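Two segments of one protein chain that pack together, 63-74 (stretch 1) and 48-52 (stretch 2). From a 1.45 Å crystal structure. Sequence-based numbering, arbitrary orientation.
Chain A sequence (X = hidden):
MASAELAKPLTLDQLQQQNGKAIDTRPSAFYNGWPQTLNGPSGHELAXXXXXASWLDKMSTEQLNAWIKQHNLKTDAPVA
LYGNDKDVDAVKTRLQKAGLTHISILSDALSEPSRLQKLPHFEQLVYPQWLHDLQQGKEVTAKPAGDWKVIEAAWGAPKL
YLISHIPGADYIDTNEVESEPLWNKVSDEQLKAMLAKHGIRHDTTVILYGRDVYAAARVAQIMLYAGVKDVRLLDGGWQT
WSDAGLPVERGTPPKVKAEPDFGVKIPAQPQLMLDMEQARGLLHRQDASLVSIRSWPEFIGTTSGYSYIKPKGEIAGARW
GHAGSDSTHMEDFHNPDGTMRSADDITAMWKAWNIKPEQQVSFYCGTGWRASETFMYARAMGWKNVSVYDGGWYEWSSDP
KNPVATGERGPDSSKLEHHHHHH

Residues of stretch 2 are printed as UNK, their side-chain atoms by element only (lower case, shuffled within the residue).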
ATOM      1  N   GLN A  63      -8.692  -4.541 -19.630  1.00 11.51           N
ATOM      2  CA  GLN A  63      -8.055  -4.650 -18.325  1.00 10.83           C
ATOM      3  C   GLN A  63      -7.955  -6.097 -17.834  1.00 11.07           C
ATOM      4  O   GLN A  63      -6.920  -6.494 -17.295  1.00 10.49           O
ATOM      5  CB  GLN A  63      -8.777  -3.796 -17.315  1.00 10.61           C
ATOM      6  CG  GLN A  63      -8.471  -2.316 -17.508  1.00 12.00           C
ATOM      7  CD  GLN A  63      -9.400  -1.391 -16.746  1.00 13.43           C
ATOM      8  OE1 GLN A  63     -10.554  -1.711 -16.496  1.00 13.86           O
ATOM      9  NE2 GLN A  63      -8.892  -0.201 -16.413  1.00 17.11           N
ATOM     10  N   LEU A  64      -8.988  -6.902 -18.049  1.00 10.31           N
ATOM     11  CA  LEU A  64      -8.913  -8.321 -17.688  1.00 10.06           C
ATOM     12  C   LEU A  64      -7.919  -9.088 -18.589  1.00 10.99           C
ATOM     13  O   LEU A  64      -7.186  -9.960 -18.107  1.00 10.62           O
ATOM     14  CB  LEU A  64     -10.285  -8.992 -17.707  1.00 10.78           C
ATOM     15  CG  LEU A  64     -10.303 -10.479 -17.289  1.00 10.90           C
ATOM     16  CD1 LEU A  64      -9.684 -10.730 -15.905  1.00 14.04           C
ATOM     17  CD2 LEU A  64     -11.738 -11.014 -17.398  1.00 15.62           C
ATOM     18  N   ASN A  65      -7.892  -8.765 -19.877  1.00 11.73           N
ATOM     19  CA  ASN A  65      -6.929  -9.399 -20.762  1.00 12.28           C
ATOM     20  C   ASN A  65      -5.517  -9.054 -20.313  1.00 11.47           C
ATOM     21  O   ASN A  65      -4.640  -9.924 -20.331  1.00 11.93           O
ATOM     22  CB  ASN A  65      -7.149  -8.938 -22.211  1.00 13.82           C
ATOM     23  CG  ASN A  65      -8.357  -9.574 -22.856  1.00 17.15           C
ATOM     24  OD1 ASN A  65      -8.860 -10.618 -22.413  1.00 19.70           O
ATOM     25  ND2 ASN A  65      -8.828  -8.952 -23.950  1.00 20.84           N
ATOM     26  N   ALA A  66      -5.291  -7.795 -19.982  1.00 11.28           N
ATOM     27  CA  ALA A  66      -4.000  -7.353 -19.471  1.00 11.20           C
ATOM     28  C   ALA A  66      -3.598  -8.122 -18.204  1.00 12.68           C
ATOM     29  O   ALA A  66      -2.458  -8.554 -18.038  1.00 13.20           O
ATOM     30  CB  ALA A  66      -4.018  -5.869 -19.239  1.00 12.54           C
ATOM     31  N   TRP A  67      -4.557  -8.311 -17.310  1.00 11.70           N
ATOM     32  CA  TRP A  67      -4.288  -9.007 -16.063  1.00 10.72           C
ATOM     33  C   TRP A  67      -3.937 -10.460 -16.332  1.00 11.71           C
ATOM     34  O   TRP A  67      -2.991 -11.024 -15.768  1.00 10.82           O
ATOM     35  CB  TRP A  67      -5.534  -8.896 -15.171  1.00  9.76           C
ATOM     36  CG  TRP A  67      -5.387  -9.490 -13.806  1.00  8.43           C
ATOM     37  CD1 TRP A  67      -5.047  -8.814 -12.665  1.00 10.72           C
ATOM     38  CD2 TRP A  67      -5.636 -10.831 -13.437  1.00  8.56           C
ATOM     39  NE1 TRP A  67      -5.017  -9.694 -11.614  1.00  9.34           N
ATOM     40  CE2 TRP A  67      -5.393 -10.929 -12.042  1.00  8.98           C
ATOM     41  CE3 TRP A  67      -6.018 -11.985 -14.128  1.00  9.52           C
ATOM     42  CZ2 TRP A  67      -5.487 -12.132 -11.346  1.00 10.46           C
ATOM     43  CZ3 TRP A  67      -6.142 -13.181 -13.435  1.00 11.42           C
ATOM     44  CH2 TRP A  67      -5.875 -13.240 -12.033  1.00 10.43           C
ATOM     45  N   ILE A  68      -4.680 -11.100 -17.214  1.00 11.39           N
ATOM     46  CA  ILE A  68      -4.396 -12.481 -17.590  1.00 12.48           C
ATOM     47  C   ILE A  68      -2.971 -12.592 -18.155  1.00 13.72           C
ATOM     48  O   ILE A  68      -2.211 -13.462 -17.720  1.00 15.66           O
ATOM     49  CB  ILE A  68      -5.459 -13.004 -18.580  1.00 12.77           C
ATOM     50  CG1 ILE A  68      -6.825 -13.170 -17.862  1.00 13.12           C
ATOM     51  CG2 ILE A  68      -5.012 -14.332 -19.222  1.00 14.18           C
ATOM     52  CD1 ILE A  68      -8.002 -13.409 -18.806  1.00 12.95           C
ATOM     53  N   LYS A  69      -2.605 -11.671 -19.050  1.00 15.09           N
ATOM     54  CA  LYS A  69      -1.258 -11.657 -19.655  1.00 16.90           C
ATOM     55  C   LYS A  69      -0.146 -11.385 -18.649  1.00 17.44           C
ATOM     56  O   LYS A  69       0.940 -12.003 -18.709  1.00 17.59           O
ATOM     57  CB  LYS A  69      -1.208 -10.565 -20.717  1.00 18.07           C
ATOM     58  CG  LYS A  69      -1.753 -10.994 -22.026  1.00 22.05           C
ATOM     59  CD  LYS A  69      -0.643 -11.153 -23.036  1.00 27.43           C
ATOM     60  CE  LYS A  69      -0.192  -9.795 -23.533  1.00 29.11           C
ATOM     61  NZ  LYS A  69       1.158  -9.825 -24.154  1.00 33.75           N
ATOM     62  N   GLN A  70      -0.384 -10.423 -17.780  1.00 16.74           N
ATOM     63  CA  GLN A  70       0.606  -9.999 -16.771  1.00 17.47           C
ATOM     64  C   GLN A  70       0.919 -11.142 -15.797  1.00 17.68           C
ATOM     65  O   GLN A  70       2.004 -11.166 -15.218  1.00 18.10           O
ATOM     66  CB  GLN A  70       0.116  -8.777 -15.997  1.00 18.11           C
ATOM     67  CG  GLN A  70       0.252  -7.454 -16.729  1.00 20.59           C
ATOM     68  CD  GLN A  70      -0.704  -6.392 -16.259  1.00 23.38           C
ATOM     69  OE1 GLN A  70      -1.282  -6.484 -15.162  1.00 26.22           O
ATOM     70  NE2 GLN A  70      -0.877  -5.352 -17.088  1.00 26.31           N
ATOM     71  N   HIS A  71      -0.028 -12.064 -15.614  1.00 16.38           N
ATOM     72  CA  HIS A  71       0.132 -13.184 -14.680  1.00 16.64           C
ATOM     73  C   HIS A  71       0.441 -14.511 -15.364  1.00 18.21           C
ATOM     74  O   HIS A  71       0.376 -15.552 -14.738  1.00 16.54           O
ATOM     75  CB  HIS A  71      -1.110 -13.308 -13.794  1.00 15.85           C
ATOM     76  CG  HIS A  71      -1.364 -12.095 -12.960  1.00 15.13           C
ATOM     77  ND1 HIS A  71      -0.812 -11.911 -11.711  1.00 16.52           N
ATOM     78  CD2 HIS A  71      -2.072 -10.977 -13.220  1.00 10.88           C
ATOM     79  CE1 HIS A  71      -1.197 -10.737 -11.241  1.00 11.55           C
ATOM     80  NE2 HIS A  71      -1.949 -10.145 -12.142  1.00 16.54           N
ATOM     81  N   ASN A  72       0.761 -14.472 -16.656  1.00 20.23           N
ATOM     82  CA  ASN A  72       1.231 -15.684 -17.354  1.00 22.41           C
ATOM     83  C   ASN A  72       0.241 -16.861 -17.265  1.00 23.74           C
ATOM     84  O   ASN A  72       0.615 -18.043 -17.101  1.00 24.36           O
ATOM     85  CB  ASN A  72       2.612 -16.090 -16.824  1.00 23.16           C
ATOM     86  CG  ASN A  72       3.609 -14.931 -16.834  1.00 24.60           C
ATOM     87  OD1 ASN A  72       3.851 -14.306 -17.872  1.00 27.27           O
ATOM     88  ND2 ASN A  72       4.199 -14.645 -15.674  1.00 24.71           N
ATOM     89  N   LEU A  73      -1.033 -16.548 -17.443  1.00 23.90           N
ATOM     90  CA  LEU A  73      -2.044 -17.580 -17.500  1.00 24.34           C
ATOM     91  C   LEU A  73      -2.153 -18.099 -18.925  1.00 25.85           C
ATOM     92  O   LEU A  73      -2.597 -17.386 -19.822  1.00 26.70           O
ATOM     93  CB  LEU A  73      -3.383 -17.018 -17.026  1.00 23.79           C
ATOM     94  CG  LEU A  73      -3.439 -16.859 -15.505  1.00 23.07           C
ATOM     95  CD1 LEU A  73      -4.480 -15.834 -15.113  1.00 21.27           C
ATOM     96  CD2 LEU A  73      -3.743 -18.206 -14.849  1.00 23.71           C
ATOM     97  N   LYS A  74      -1.737 -19.340 -19.138  1.00 27.13           N
ATOM     98  CA  LYS A  74      -1.792 -19.874 -20.492  1.00 28.42           C
ATOM     99  C   LYS A  74      -3.220 -20.287 -20.828  1.00 27.93           C
ATOM    100  O   LYS A  74      -3.911 -20.848 -19.976  1.00 28.13           O
ATOM    101  CB  LYS A  74      -0.817 -21.034 -20.645  1.00 28.86           C
ATOM    102  CG  LYS A  74       0.629 -20.595 -20.467  1.00 32.16           C
ATOM    103  CD  LYS A  74       1.209 -21.050 -19.138  1.00 35.26           C
ATOM    104  CE  LYS A  74       1.729 -22.479 -19.228  1.00 37.27           C
ATOM    105  NZ  LYS A  74       0.646 -23.529 -19.282  1.00 39.92           N
ATOM    106  N   UNK A  48      -1.146 -18.518  -5.369  1.00  9.94           N
ATOM    107  CA  UNK A  48      -2.454 -18.110  -5.887  1.00  8.69           C
ATOM    108  C   UNK A  48      -2.401 -16.669  -6.351  1.00  7.59           C
ATOM    109  O   UNK A  48      -1.693 -15.831  -5.804  1.00  8.75           O
ATOM    110  c   UNK A  48      -3.536 -18.184  -4.826  1.00  8.17           C
ATOM    111  N   UNK A  49      -3.211 -16.428  -7.367  1.00  8.34           N
ATOM    112  CA  UNK A  49      -3.513 -15.081  -7.835  1.00  8.39           C
ATOM    113  C   UNK A  49      -4.748 -14.582  -7.078  1.00  8.74           C
ATOM    114  O   UNK A  49      -5.552 -15.389  -6.592  1.00  9.87           O
ATOM    115  c   UNK A  49      -1.295 -15.085  -9.942  1.00 13.06           C
ATOM    116  c   UNK A  49      -3.775 -15.070  -9.367  1.00  9.09           C
ATOM    117  c   UNK A  49      -2.670 -15.717 -10.212  1.00 10.36           C
ATOM    118  c   UNK A  49      -3.043 -15.649 -11.686  1.00 12.86           C
ATOM    119  N   UNK A  50      -4.925 -13.269  -7.024  1.00  7.58           N
ATOM    120  CA  UNK A  50      -6.122 -12.660  -6.441  1.00  6.78           C
ATOM    121  C   UNK A  50      -6.873 -11.979  -7.579  1.00  6.39           C
ATOM    122  O   UNK A  50      -6.369 -11.021  -8.215  1.00  7.03           O
ATOM    123  c   UNK A  50      -5.731 -11.633  -5.396  1.00  5.64           C
ATOM    124  c   UNK A  50      -6.914 -11.141  -4.517  1.00  5.69           C
ATOM    125  n   UNK A  50      -6.727 -10.010  -3.931  1.00  4.44           N
ATOM    126  o   UNK A  50      -7.983 -11.826  -4.388  1.00  9.19           O
ATOM    127  N   UNK A  51      -8.095 -12.427  -7.781  1.00  7.71           N
ATOM    128  CA  UNK A  51      -8.997 -11.775  -8.726  1.00  8.01           C
ATOM    129  C   UNK A  51     -10.326 -11.680  -8.026  1.00  8.32           C
ATOM    130  O   UNK A  51     -11.152 -12.599  -8.102  1.00  8.68           O
ATOM    131  c   UNK A  51      -9.361 -10.493 -11.536  1.00 11.67           C
ATOM    132  c   UNK A  51      -9.971 -12.759 -12.416  1.00 11.33           C
ATOM    133  c   UNK A  51      -9.906 -11.871 -11.163  1.00  9.58           C
ATOM    134  c   UNK A  51      -9.109 -12.548 -10.042  1.00  8.41           C
ATOM    135  N   UNK A  52     -10.508 -10.611  -7.283  1.00  8.59           N
ATOM    136  CA  UNK A  52     -11.710 -10.450  -6.476  1.00  8.02           C
ATOM    137  C   UNK A  52     -12.933 -10.261  -7.351  1.00  8.25           C
ATOM    138  O   UNK A  52     -12.931  -9.376  -8.223  1.00  8.71           O
ATOM    139  o   UNK A  52     -12.665  -9.207  -4.695  1.00 10.21           O
ATOM    140  c   UNK A  52     -11.552  -9.297  -5.535  1.00  8.71           C
TER
HETATM  141  O   HOH W   1      -4.188  -9.551  -8.830  1.00 10.05           O

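Position 48 carries a single side-chain carbon, with no branch and no heteroatom. This carbon lies far from every side-chain and backbone atom of stretch 1, so the position takes no part in the contact. One carbon beyond CA defines an alanine, Ala48.

Position 49 has four side-chain carbons, forked at the second, and its CA-to-CB bond points toward stretch 1. One of the two terminal carbons lies 3.7 Å from CH2 of Trp67 and also 3.7 Å from CD1 of Leu73, and the other lies 3.7 Å from ND1 of His71. An all-carbon chain that forks at its second atom is leucine, Leu49. With chi1 m and chi2 t, its fork spreads between these neighbours: CD1 meets CH2 of Trp67 and CD1 of Leu73, and both methyls lie against His71, Leu49 CD2 being 3.7 Å from ND1 of His71 and Leu49 CD1 3.7 Å from CB of His71.

At position 50 two carbons are followed by one oxygen and one nitrogen on the second, a planar carboxamide. The CA-to-CB bond points sideways, and the side chain comes no closer to stretch 1 than its CB, 6.0 Å from CZ2 of Trp67; the backbone makes the approach instead, its O lying 3.4 Å from CZ2 of Trp67. The short carboxamide identifies asparagine, Asn50.

Position 51 again shows four carbons forked at the second, directed toward the helix. Its CB is 3.9 Å from CH2 of Trp67, both terminal carbons lie over one face of the indole, and one of them also reaches CD1 of Leu64. This is a second leucine, Leu51, with chi1 t and chi2 p. Its CD1 stands 4.1 Å from the centroid of the Trp67 six-membered ring and only 13° off the ring normal, a CH-pi contact, and CD2 is 4.0 Å from CD1 of Leu64.

Position 52 has one carbon and then one oxygen, turned out of reach of stretch 1. A lone hydroxyl on CB marks serine, Ser52.

The contact is thus built by two leucines that flank an asparagine in sequence and meet residues from successive turns of the helix and the loop after it. Trp67, with chi1 t, lays its indole against both, Leu64 and Leu73 extend the apolar surface, and the His71 ring packs obliquely against Leu49. No direct hydrogen bond joins the stretches. The polar link is made by water 1, which donates to O of Asn50 at 2.7 Å and accepts from NE1 of Trp67 at 2.9 Å, satisfying the indole nitrogen beside a largely apolar contact that buries 304 Å², both sides summed.

Stretch 2, residues 48-52: ALNLS
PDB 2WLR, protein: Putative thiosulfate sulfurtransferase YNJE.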